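Local coordinates for sugar fermentation stimulation protein homolog (Pyrococcus furiosus, PDB 4DA2) that probably binds DNA, joining an OB fold to a calcium-binding PD-(D/E)xK domain, and may act as a nuclease, at residues A135-P146 with G176-Y187. The protein carries 1 engineered substitution. Sequence-based numbering, arbitrary orientation.
Sequences AVLREGEYAMYP and GALPNVSKFKPY
Y142-Y145 and K183-P186 run side by side as parallel strands, their axes 4.4 Å apart at closest approach and inclined by 29°, with A143 N donating to K183 O at 2.9 Å and A143 O accepting from K185 N. Ahead of them E141 O takes two backbone donors, S182 N and K183 N, while S182 OG donates to E141 OE1 on the anti side of the carboxylate.

The Y142 ring is clamped between two lysines. K185 CD packs over one face, 3.8 Å from the centroid, and K185 NZ makes a cation-pi contact on that same side; K183 CE covers the opposite face. Extended beyond CG, K185 crosses the ring at about a right angle and carries its ammonium to E139, closing a 2.8 Å salt bridge between K185 NZ and E139 OE2, from the syn side but well out of the carboxylate plane. At the ring's outer end Y142 OH is hydrogen-bonded to E230 OE2. With Y142 replaced by an alanine, both lysine chains would probably lose the surface they lie on, and E230 its phenol partner.

Both segments belong to the PD-(D/E)xK domain, where strand 127-139 turns back through a type II' turn, E139 to Y142, into the strand that pairs with 183-186.

R138 reaches the loop ahead of strand 183-186, its guanidinium edge-on to two carbonyls: NH2 meets P179 O at 2.8 Å in a fairly straight bond (161°), and NH1 meets N180 O from above the carbonyl plane. L178 CD1 lies over one guanidinium face, and D72 forms a salt bridge with NH2. At the far end, CG of Y187 stands anti to its backbone N (chi1 180°), which swings the ring out toward L137 and M144; L137 CD2 lies over a face, 3.7 Å from the centroid, while M144 CE approaches CD1 of this ring obliquely at 3.6 Å.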
# COMPACT_ATOMS: atom_id res chain seq x y z
N ALA A 135 -4.35 -0.59 0.06
CA ALA A 135 -5.82 -0.51 0.06
C ALA A 135 -6.33 0.44 -1.00
O ALA A 135 -6.63 1.61 -0.73
CB ALA A 135 -6.34 -0.09 1.46
N VAL A 136 -6.38 -0.04 -2.23
CA VAL A 136 -6.72 0.84 -3.35
C VAL A 136 -8.00 0.39 -4.08
O VAL A 136 -8.26 0.80 -5.23
CB VAL A 136 -5.51 1.08 -4.32
CG1 VAL A 136 -4.40 1.88 -3.59
CG2 VAL A 136 -4.96 -0.24 -4.89
N LEU A 137 -8.79 -0.43 -3.40
CA LEU A 137 -10.12 -0.80 -3.89
C LEU A 137 -11.14 0.17 -3.29
O LEU A 137 -11.19 0.35 -2.07
CB LEU A 137 -10.45 -2.25 -3.51
CG LEU A 137 -11.83 -2.77 -3.93
CD1 LEU A 137 -11.96 -2.91 -5.45
CD2 LEU A 137 -12.20 -4.06 -3.23
N ARG A 138 -11.92 0.83 -4.14
CA ARG A 138 -12.81 1.89 -3.69
C ARG A 138 -14.24 1.43 -3.61
O ARG A 138 -14.75 0.78 -4.52
CB ARG A 138 -12.74 3.09 -4.63
CG ARG A 138 -13.83 4.16 -4.37
CD ARG A 138 -13.97 5.14 -5.52
NE ARG A 138 -12.69 5.74 -5.88
CZ ARG A 138 -12.11 6.74 -5.22
NH1 ARG A 138 -12.69 7.28 -4.15
NH2 ARG A 138 -10.92 7.20 -5.62
N GLU A 139 -14.88 1.78 -2.51
CA GLU A 139 -16.34 1.73 -2.41
C GLU A 139 -16.80 3.04 -1.79
O GLU A 139 -16.73 3.22 -0.57
CB GLU A 139 -16.83 0.54 -1.58
CG GLU A 139 -18.36 0.46 -1.48
CD GLU A 139 -18.83 -0.42 -0.35
OE1 GLU A 139 -18.69 -1.67 -0.46
OE2 GLU A 139 -19.34 0.13 0.65
N GLY A 140 -17.23 3.96 -2.64
CA GLY A 140 -17.62 5.30 -2.18
C GLY A 140 -16.50 6.04 -1.48
O GLY A 140 -15.46 6.31 -2.07
N GLU A 141 -16.69 6.32 -0.20
CA GLU A 141 -15.69 7.04 0.57
C GLU A 141 -14.66 6.10 1.20
O GLU A 141 -13.75 6.56 1.88
CB GLU A 141 -16.37 7.87 1.67
CG GLU A 141 -16.86 9.26 1.17
CD GLU A 141 -15.72 10.18 0.77
OE1 GLU A 141 -14.72 10.25 1.51
OE2 GLU A 141 -15.83 10.86 -0.28
N TYR A 142 -14.83 4.80 0.99
CA TYR A 142 -13.95 3.80 1.62
C TYR A 142 -12.81 3.38 0.68
O TYR A 142 -13.04 3.18 -0.51
CB TYR A 142 -14.71 2.52 2.02
CG TYR A 142 -15.72 2.73 3.13
CD1 TYR A 142 -15.38 2.48 4.47
CD2 TYR A 142 -17.01 3.17 2.84
CE1 TYR A 142 -16.31 2.68 5.50
CE2 TYR A 142 -17.95 3.36 3.85
CZ TYR A 142 -17.59 3.12 5.18
OH TYR A 142 -18.52 3.33 6.18
N ALA A 143 -11.60 3.28 1.23
CA ALA A 143 -10.55 2.42 0.66
C ALA A 143 -10.69 1.05 1.30
O ALA A 143 -11.01 0.96 2.51
CB ALA A 143 -9.19 2.99 0.96
N MET A 144 -10.44 -0.00 0.53
CA MET A 144 -10.63 -1.36 1.01
C MET A 144 -9.49 -2.31 0.70
O MET A 144 -8.69 -2.09 -0.27
CB MET A 144 -11.95 -1.93 0.49
CG MET A 144 -13.12 -1.05 0.84
SD MET A 144 -14.65 -1.97 0.55
CE MET A 144 -14.56 -2.30 -1.22
N TYR A 145 -9.39 -3.34 1.55
CA TYR A 145 -8.45 -4.43 1.35
C TYR A 145 -9.10 -5.73 1.78
O TYR A 145 -9.82 -5.75 2.79
CB TYR A 145 -7.16 -4.16 2.13
CG TYR A 145 -6.27 -5.37 2.32
CD1 TYR A 145 -5.19 -5.62 1.44
CD2 TYR A 145 -6.52 -6.28 3.34
CE1 TYR A 145 -4.35 -6.73 1.63
CE2 TYR A 145 -5.69 -7.41 3.54
CZ TYR A 145 -4.62 -7.61 2.69
OH TYR A 145 -3.84 -8.72 2.89
N PRO A 146 -8.82 -6.84 1.06
CA PRO A 146 -8.03 -6.89 -0.18
C PRO A 146 -9.02 -6.94 -1.33
O PRO A 146 -10.23 -6.89 -1.08
CB PRO A 146 -7.32 -8.23 -0.05
CG PRO A 146 -8.32 -9.09 0.63
CD PRO A 146 -9.09 -8.19 1.59
N GLY A 176 -4.26 3.67 2.01
CA GLY A 176 -5.40 4.04 1.15
C GLY A 176 -4.91 5.06 0.16
O GLY A 176 -5.25 6.26 0.23
N ALA A 177 -4.07 4.59 -0.76
CA ALA A 177 -3.43 5.44 -1.77
C ALA A 177 -4.35 5.79 -2.95
O ALA A 177 -3.92 5.73 -4.12
CB ALA A 177 -2.13 4.78 -2.29
N LEU A 178 -5.60 6.15 -2.62
CA LEU A 178 -6.59 6.62 -3.59
C LEU A 178 -6.94 8.04 -3.21
O LEU A 178 -7.06 8.33 -2.03
CB LEU A 178 -7.91 5.83 -3.41
CG LEU A 178 -8.02 4.35 -3.77
CD1 LEU A 178 -9.38 3.86 -3.40
CD2 LEU A 178 -7.74 4.09 -5.23
N PRO A 179 -7.16 8.92 -4.20
CA PRO A 179 -7.74 10.22 -3.86
C PRO A 179 -9.20 10.04 -3.44
O PRO A 179 -9.83 9.00 -3.74
CB PRO A 179 -7.66 11.00 -5.19
CG PRO A 179 -7.75 9.90 -6.25
CD PRO A 179 -6.99 8.74 -5.66
N ASN A 180 -9.73 11.03 -2.74
CA ASN A 180 -11.15 11.11 -2.34
C ASN A 180 -11.70 9.88 -1.62
O ASN A 180 -12.74 9.34 -1.97
CB ASN A 180 -12.04 11.49 -3.54
CG ASN A 180 -11.56 12.73 -4.24
OD1 ASN A 180 -10.66 12.66 -5.08
ND2 ASN A 180 -12.10 13.89 -3.86
N VAL A 181 -10.97 9.43 -0.61
CA VAL A 181 -11.51 8.47 0.32
C VAL A 181 -11.24 9.05 1.69
O VAL A 181 -10.26 9.78 1.87
CB VAL A 181 -10.85 7.04 0.19
CG1 VAL A 181 -11.36 6.30 -1.05
CG2 VAL A 181 -9.32 7.12 0.24
N SER A 182 -12.13 8.77 2.64
CA SER A 182 -12.00 9.32 4.00
C SER A 182 -12.05 8.24 5.06
O SER A 182 -11.88 8.51 6.27
CB SER A 182 -13.14 10.31 4.28
OG SER A 182 -14.37 9.64 4.07
N LYS A 183 -12.34 7.02 4.62
CA LYS A 183 -12.52 5.86 5.51
C LYS A 183 -11.84 4.61 4.97
O LYS A 183 -11.44 4.59 3.82
CB LYS A 183 -14.02 5.57 5.73
CG LYS A 183 -14.77 6.73 6.37
CD LYS A 183 -16.18 6.31 6.77
CE LYS A 183 -17.14 6.39 5.59
NZ LYS A 183 -17.62 7.78 5.36
N PHE A 184 -11.68 3.62 5.83
CA PHE A 184 -11.21 2.30 5.45
C PHE A 184 -12.12 1.21 5.99
O PHE A 184 -12.55 1.30 7.13
CB PHE A 184 -9.75 2.05 5.97
CG PHE A 184 -9.35 0.59 5.87
CD1 PHE A 184 -8.79 0.09 4.69
CD2 PHE A 184 -9.63 -0.29 6.91
CE1 PHE A 184 -8.49 -1.30 4.59
CE2 PHE A 184 -9.32 -1.64 6.82
CZ PHE A 184 -8.75 -2.16 5.65
N LYS A 185 -12.39 0.15 5.21
CA LYS A 185 -12.92 -1.11 5.75
C LYS A 185 -12.42 -2.31 4.96
O LYS A 185 -12.09 -2.15 3.79
CB LYS A 185 -14.46 -1.10 5.78
CG LYS A 185 -15.08 -1.06 4.40
CD LYS A 185 -16.59 -0.86 4.53
CE LYS A 185 -17.24 -0.84 3.14
NZ LYS A 185 -18.73 -0.70 3.25
N PRO A 186 -12.37 -3.50 5.60
CA PRO A 186 -12.06 -4.72 4.83
C PRO A 186 -13.15 -5.00 3.78
O PRO A 186 -14.33 -4.70 3.99
CB PRO A 186 -12.04 -5.83 5.87
CG PRO A 186 -12.01 -5.14 7.23
CD PRO A 186 -12.61 -3.78 7.03
N TYR A 187 -12.71 -5.49 2.63
CA TYR A 187 -13.61 -5.94 1.59
C TYR A 187 -13.87 -7.40 1.89
O TYR A 187 -13.12 -8.29 1.50
CB TYR A 187 -13.02 -5.70 0.21
CG TYR A 187 -13.91 -6.14 -0.95
CD1 TYR A 187 -15.25 -5.79 -0.98
CD2 TYR A 187 -13.38 -6.89 -2.01
CE1 TYR A 187 -16.07 -6.18 -2.04
CE2 TYR A 187 -14.20 -7.27 -3.10
CZ TYR A 187 -15.54 -6.92 -3.07
OH TYR A 187 -16.35 -7.29 -4.11